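Local coordinates for protein malyl-CoA lyase/beta-methylmalyl-CoA lyase (Methylobacterium extorquens, PDB 5UGR) that is a TIM-barrel lyase of the HpcH/HpaI aldolase/citrate lyase family that binds a magnesium ion and is assembled from six copies of its chain, at residues V275-A278 with R279-E283; W206-A209 with Q210-L214. All coordinates share one frame; numbering follows the deposited sequence. Where two conformers were deposited one is given.

Contact 1: residues V275-A278 with R279-E283; sequences VTKA and RRILE
The guanidinium of R279 has V275 as its near neighbour one helical turn back: methyl CG1 of V275 lies 3.9 Å from NE of R279, and the two side chains run alongside each other in the same direction. V275 places CG1 there because that methyl is anti to the backbone N (chi1 171°), while NH2 of R279 goes on to a salt bridge with OD1 of D319. The second guanidinium, that of R280, is carried away from the contact by a bend at chi3 (69°), and its NH2 forms a salt bridge with OD1 of D299. What R280 leaves behind is its aliphatic stem, whose CD meets CG2 of T276 at 4.1 Å, the two chains crossing at a slant; CG of R280 also sits 3.2 Å from the carbonyl O of T276. The hydroxyl OG1 of T276 is hydrogen-bonded to the carbonyl O of E272, one turn further back. Beneath these side chains the helix is regular: R279 N donates a hydrogen bond to V275 O at 2.9 Å, and R280, I281 and L282 repeat the pattern with T276, K277 and A278. The nine residues span about two and a half turns of helix 272-291. V275 packs on A318, A278 and R279 on I315, and I281 on A311 of helix 305-322, while R280 and I281 also touch L298 of strand 296-298.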
ATOM      1  N   VAL A 275      28.499  26.261   9.185  1.00 23.38           N
ATOM      2  CA  VAL A 275      28.601  26.949   7.899  1.00 22.91           C
ATOM      3  C   VAL A 275      29.986  26.681   7.307  1.00 24.60           C
ATOM      4  O   VAL A 275      30.096  26.375   6.124  1.00 25.66           O
ATOM      5  CB  VAL A 275      28.293  28.439   8.021  1.00 26.29           C
ATOM      6  CG1 VAL A 275      28.591  29.229   6.753  1.00 29.78           C
ATOM      7  CG2 VAL A 275      26.783  28.649   8.421  1.00 28.67           C
ATOM      8  N   THR A 276      31.039  26.830   8.123  1.00 23.73           N
ATOM      9  CA  THR A 276      32.387  26.517   7.651  1.00 25.01           C
ATOM     10  C   THR A 276      32.538  25.100   7.104  1.00 28.96           C
ATOM     11  O   THR A 276      33.060  24.936   5.969  1.00 25.07           O
ATOM     12  CB  THR A 276      33.411  26.826   8.738  1.00 27.09           C
ATOM     13  OG1 THR A 276      33.386  28.250   8.924  1.00 28.18           O
ATOM     14  CG2 THR A 276      34.822  26.322   8.346  1.00 31.51           C
ATOM     15  N   LYS A 277      31.976  24.117   7.812  1.00 25.00           N
ATOM     16  CA  LYS A 277      32.006  22.738   7.303  1.00 29.17           C
ATOM     17  C   LYS A 277      31.321  22.598   5.963  1.00 23.09           C
ATOM     18  O   LYS A 277      31.833  21.893   5.054  1.00 25.33           O
ATOM     19  CB  LYS A 277      31.404  21.749   8.290  1.00 26.59           C
ATOM     20  CG  LYS A 277      31.344  20.314   7.779  1.00 33.24           C
ATOM     21  CD  LYS A 277      30.940  19.277   8.816  1.00 38.55           C
ATOM     22  CE  LYS A 277      31.557  17.934   8.394  1.00 44.73           C
ATOM     23  NZ  LYS A 277      31.110  16.778   9.208  1.00 51.72           N
ATOM     24  N   ALA A 278      30.146  23.207   5.838  1.00 21.76           N
ATOM     25  CA  ALA A 278      29.442  23.219   4.560  1.00 20.58           C
ATOM     26  C   ALA A 278      30.286  23.874   3.437  1.00 22.18           C
ATOM     27  O   ALA A 278      30.352  23.336   2.310  1.00 21.93           O
ATOM     28  CB  ALA A 278      28.036  23.840   4.660  1.00 21.83           C
ATOM     29  N   ARG A 279      30.931  24.999   3.738  1.00 22.74           N
ATOM     30  CA  ARG A 279      31.781  25.671   2.736  1.00 22.56           C
ATOM     31  C   ARG A 279      32.949  24.799   2.319  1.00 23.76           C
ATOM     32  O   ARG A 279      33.303  24.740   1.133  1.00 25.57           O
ATOM     33  CB  ARG A 279      32.289  27.038   3.212  1.00 24.99           C
ATOM     34  CG  ARG A 279      31.150  28.047   3.397  1.00 26.35           C
ATOM     35  CD  ARG A 279      31.527  29.481   3.137  1.00 28.62           C
ATOM     36  NE  ARG A 279      30.499  30.414   3.565  1.00 28.70           N
ATOM     37  CZ  ARG A 279      29.501  30.911   2.812  1.00 35.34           C
ATOM     38  NH1 ARG A 279      29.311  30.574   1.516  1.00 36.95           N
ATOM     39  NH2 ARG A 279      28.662  31.776   3.394  1.00 49.85           N
ATOM     40  N   ARG A 280      33.468  24.051   3.257  1.00 21.84           N
ATOM     41  CA  ARG A 280      34.590  23.166   2.954  1.00 23.65           C
ATOM     42  C   ARG A 280      34.177  21.963   2.148  1.00 23.39           C
ATOM     43  O   ARG A 280      34.949  21.460   1.338  1.00 23.89           O
ATOM     44  CB  ARG A 280      35.261  22.706   4.240  1.00 24.38           C
ATOM     45  CG  ARG A 280      35.946  23.889   4.950  1.00 24.85           C
ATOM     46  CD  ARG A 280      36.706  23.450   6.171  1.00 26.74           C
ATOM     47  NE  ARG A 280      37.879  22.657   5.817  1.00 26.62           N
ATOM     48  CZ  ARG A 280      38.164  21.436   6.310  1.00 25.47           C
ATOM     49  NH1 ARG A 280      37.426  20.876   7.227  1.00 30.96           N
ATOM     50  NH2 ARG A 280      39.222  20.758   5.873  1.00 30.22           N
ATOM     51  N   ILE A 281      32.945  21.505   2.363  1.00 22.25           N
ATOM     52  CA  ILE A 281      32.375  20.482   1.517  1.00 20.84           C
ATOM     53  C   ILE A 281      32.292  20.977   0.058  1.00 21.07           C
ATOM     54  O   ILE A 281      32.650  20.243  -0.860  1.00 21.90           O
ATOM     55  CB  ILE A 281      31.027  19.976   2.062  1.00 20.91           C
ATOM     56  CG1 ILE A 281      31.255  19.089   3.294  1.00 20.16           C
ATOM     57  CG2 ILE A 281      30.276  19.196   1.008  1.00 21.33           C
ATOM     58  CD1 ILE A 281      29.984  18.780   4.110  1.00 21.92           C
ATOM     59  N   LEU A 282      31.795  22.196  -0.138  1.00 22.00           N
ATOM     60  CA  LEU A 282      31.659  22.753  -1.493  1.00 22.72           C
ATOM     61  C   LEU A 282      33.057  22.909  -2.129  1.00 21.75           C
ATOM     62  O   LEU A 282      33.206  22.631  -3.316  1.00 23.23           O
ATOM     63  CB  LEU A 282      30.870  24.085  -1.487  1.00 25.11           C
ATOM     64  CG  LEU A 282      29.431  24.066  -0.943  1.00 37.04           C
ATOM     65  CD1 LEU A 282      28.685  25.298  -1.426  1.00 38.50           C
ATOM     66  CD2 LEU A 282      28.683  22.787  -1.235  1.00 33.27           C
ATOM     67  N   GLU A 283      34.047  23.329  -1.341  1.00 22.89           N
ATOM     68  CA  GLU A 283      35.388  23.437  -1.940  0.50 21.49           C
ATOM     69  C   GLU A 283      35.949  22.027  -2.204  1.00 22.98           C
ATOM     70  O   GLU A 283      36.573  21.831  -3.235  1.00 21.59           O
ATOM     71  CB  GLU A 283      36.309  24.350  -1.135  0.50 27.25           C
ATOM     72  CG  GLU A 283      35.999  25.848  -1.258  0.50 29.69           C
ATOM     73  CD  GLU A 283      36.368  26.424  -2.589  0.50 30.48           C
ATOM     74  OE1 GLU A 283      37.562  26.504  -2.874  0.50 34.17           O
ATOM     75  OE2 GLU A 283      35.468  26.793  -3.354  0.50 39.64           O
TER

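Contact 2: residues W206-A209 with Q210-L214; sequences WLFA and QNRML
Four successive backbone hydrogen bonds, Q210 N to W206 O, N211 N to L207 O, R212 N to F208 O and M213 N to A209 O, start an alpha-helix with W206 at its N-cap position. L207 O is gripped twice, since ND2 of N211 also donates to it at 2.9 Å in a nearly straight bond. The two donors reach L207 O from opposite faces of the carbonyl plane, and the oxygen lies almost in the amide plane of N211, which should help hold that amide's rotation. The same ND2 rests 3.6 Å from CD2 of L207. F208 and R212 both hold CG anti to the backbone N (chi1 -178° and -169°), which sends the two chains out side by side. CD of R212 is 4.1 Å from CE1 of F208; ring and guanidinium planes lie 80° apart, with CE1 at the guanidinium edge, near its plane. R212 NH2 forms a salt bridge with E149 OE1. On another side of the helix, CD of Q210 packs 4.2 Å from CB of W206, and NE2 of Q210 donates to D226 OD1. This buried first part of helix 207-220 thus packs against barrel strand 158-163 and also builds an interface where F208 of three subunits of this TIM-barrel protein come together, their rings edge-to-face.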
ATOM      1  N   TRP A 206       5.849  17.336  23.902  1.00 11.85           N
ATOM      2  CA  TRP A 206       5.841  17.454  22.447  1.00 13.13           C
ATOM      3  C   TRP A 206       6.977  16.689  21.774  1.00 13.23           C
ATOM      4  O   TRP A 206       7.131  16.789  20.552  1.00 13.45           O
ATOM      5  CB  TRP A 206       5.823  18.935  22.009  1.00 13.15           C
ATOM      6  CG  TRP A 206       4.965  19.803  22.874  1.00 13.79           C
ATOM      7  CD1 TRP A 206       5.395  20.817  23.699  1.00 15.86           C
ATOM      8  CD2 TRP A 206       3.556  19.639  23.128  1.00 14.11           C
ATOM      9  NE1 TRP A 206       4.326  21.324  24.384  1.00 15.13           N
ATOM     10  CE2 TRP A 206       3.189  20.619  24.065  1.00 14.85           C
ATOM     11  CE3 TRP A 206       2.568  18.819  22.597  1.00 14.70           C
ATOM     12  CZ2 TRP A 206       1.879  20.724  24.551  1.00 16.50           C
ATOM     13  CZ3 TRP A 206       1.278  18.932  23.104  1.00 16.62           C
ATOM     14  CH2 TRP A 206       0.963  19.868  24.061  1.00 17.51           C
ATOM     15  N   LEU A 207       7.758  15.924  22.545  1.00 11.97           N
ATOM     16  CA  LEU A 207       8.912  15.186  22.003  1.00 13.26           C
ATOM     17  C   LEU A 207       8.481  14.273  20.878  1.00 12.01           C
ATOM     18  O   LEU A 207       9.087  14.264  19.790  1.00 12.57           O
ATOM     19  CB  LEU A 207       9.602  14.399  23.129  1.00 12.80           C
ATOM     20  CG  LEU A 207      10.871  13.647  22.755  1.00 13.86           C
ATOM     21  CD1 LEU A 207      11.751  13.486  23.992  1.00 16.94           C
ATOM     22  CD2 LEU A 207      10.606  12.305  22.090  1.00 14.00           C
ATOM     23  N   PHE A 208       7.436  13.472  21.107  1.00 11.70           N
ATOM     24  CA  PHE A 208       7.022  12.547  20.070  1.00 11.91           C
ATOM     25  C   PHE A 208       6.613  13.232  18.772  1.00 11.37           C
ATOM     26  O   PHE A 208       7.094  12.919  17.672  1.00 12.57           O
ATOM     27  CB  PHE A 208       5.922  11.612  20.605  1.00 12.03           C
ATOM     28  CG  PHE A 208       5.473  10.590  19.566  1.00 12.33           C
ATOM     29  CD1 PHE A 208       4.450  10.879  18.640  1.00 12.61           C
ATOM     30  CD2 PHE A 208       6.105   9.382  19.478  1.00 12.85           C
ATOM     31  CE1 PHE A 208       4.053   9.956  17.714  1.00 12.94           C
ATOM     32  CE2 PHE A 208       5.719   8.457  18.524  1.00 13.56           C
ATOM     33  CZ  PHE A 208       4.686   8.727  17.648  1.00 14.18           C
ATOM     34  N   ALA A 209       5.738  14.212  18.922  1.00 11.57           N
ATOM     35  CA  ALA A 209       5.245  14.972  17.795  1.00 12.46           C
ATOM     36  C   ALA A 209       6.350  15.665  17.015  1.00 11.50           C
ATOM     37  O   ALA A 209       6.427  15.585  15.776  1.00 13.53           O
ATOM     38  CB  ALA A 209       4.221  15.995  18.263  1.00 14.08           C
ATOM     39  N   GLN A 210       7.211  16.370  17.756  1.00 12.20           N
ATOM     40  CA  GLN A 210       8.310  17.105  17.097  1.00 11.63           C
ATOM     41  C   GLN A 210       9.288  16.194  16.366  1.00 12.42           C
ATOM     42  O   GLN A 210       9.679  16.462  15.251  1.00 12.81           O
ATOM     43  CB  GLN A 210       9.054  17.967  18.124  1.00 12.29           C
ATOM     44  CG  GLN A 210       8.224  19.205  18.534  1.00 12.51           C
ATOM     45  CD  GLN A 210       8.960  20.066  19.535  1.00 13.20           C
ATOM     46  OE1 GLN A 210       9.692  19.576  20.375  1.00 14.79           O
ATOM     47  NE2 GLN A 210       8.765  21.362  19.453  1.00 15.01           N
ATOM     48  N   ASN A 211       9.651  15.079  17.008  1.00 11.69           N
ATOM     49  CA  ASN A 211      10.589  14.169  16.398  1.00 11.67           C
ATOM     50  C   ASN A 211       9.958  13.492  15.189  1.00 11.97           C
ATOM     51  O   ASN A 211      10.613  13.292  14.172  1.00 12.99           O
ATOM     52  CB  ASN A 211      11.107  13.121  17.366  1.00 12.11           C
ATOM     53  CG  ASN A 211      12.275  13.624  18.258  1.00 13.54           C
ATOM     54  OD1 ASN A 211      13.457  13.455  17.924  1.00 17.24           O
ATOM     55  ND2 ASN A 211      11.940  14.250  19.371  1.00 13.48           N
ATOM     56  N   ARG A 212       8.705  13.063  15.288  1.00 10.99           N
ATOM     57  CA  ARG A 212       8.101  12.397  14.121  0.50 11.48           C
ATOM     58  C   ARG A 212       7.994  13.329  12.952  1.00 11.81           C
ATOM     59  O   ARG A 212       8.302  12.926  11.816  1.00 12.11           O
ATOM     60  CB  ARG A 212       6.756  11.780  14.461  0.50 11.61           C
ATOM     61  CG  ARG A 212       6.254  10.864  13.335  0.50 11.25           C
ATOM     62  CD  ARG A 212       4.992  10.128  13.771  0.50  9.74           C
ATOM     63  NE  ARG A 212       4.429   9.443  12.624  0.50 10.02           N
ATOM     64  CZ  ARG A 212       3.292   8.794  12.632  0.50 10.41           C
ATOM     65  NH1 ARG A 212       2.544   8.733  13.751  0.50 10.96           N
ATOM     66  NH2 ARG A 212       2.852   8.310  11.479  0.50 10.98           N
ATOM     67  N   MET A 213       7.564  14.560  13.208  1.00 11.81           N
ATOM     68  CA  MET A 213       7.514  15.521  12.100  1.00 12.19           C
ATOM     69  C   MET A 213       8.879  15.863  11.539  1.00 11.35           C
ATOM     70  O   MET A 213       9.035  15.932  10.306  1.00 12.85           O
ATOM     71  CB  MET A 213       6.780  16.804  12.529  1.00 12.58           C
ATOM     72  CG  MET A 213       6.356  17.689  11.367  1.00 12.68           C
ATOM     73  SD  MET A 213       5.837  19.343  11.813  1.00 13.65           S
ATOM     74  CE  MET A 213       7.453  20.094  11.972  1.00 14.68           C
ATOM     75  N   LEU A 214       9.856  16.011  12.426  1.00 11.85           N
ATOM     76  CA  LEU A 214      11.242  16.238  12.009  1.00 12.50           C
ATOM     77  C   LEU A 214      11.741  15.149  11.061  1.00 11.41           C
ATOM     78  O   LEU A 214      12.338  15.433  10.014  1.00 12.62           O
ATOM     79  CB  LEU A 214      12.138  16.320  13.226  1.00 12.89           C
ATOM     80  CG  LEU A 214      13.665  16.360  12.968  1.00 16.42           C
ATOM     81  CD1 LEU A 214      14.097  17.746  12.671  1.00 18.91           C
ATOM     82  CD2 LEU A 214      14.414  15.725  14.076  1.00 25.58           C
TER

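In the fold
From the N terminus, the chain builds the first six strands of the parallel eight-stranded barrel before reaching contact 2, at the start of helix 207-220. Strands 223-226 and 252-255 then complete the barrel, and helix 259-268 leads to contact 1 on helix 272-291. Each contact spans adjacent turns of a single helix, so neither closes a loop; one follows the other along the chain without nesting or crossing. The centres of contact 1 and contact 2 lie about 29 Å apart and the nearest atoms of contacts 1 and 2 about 17 Å apart, so they do not meet. Contact 2 joins the barrel to neighbouring subunits, whereas contact 1 lies in the mainly helical region after the last barrel strand.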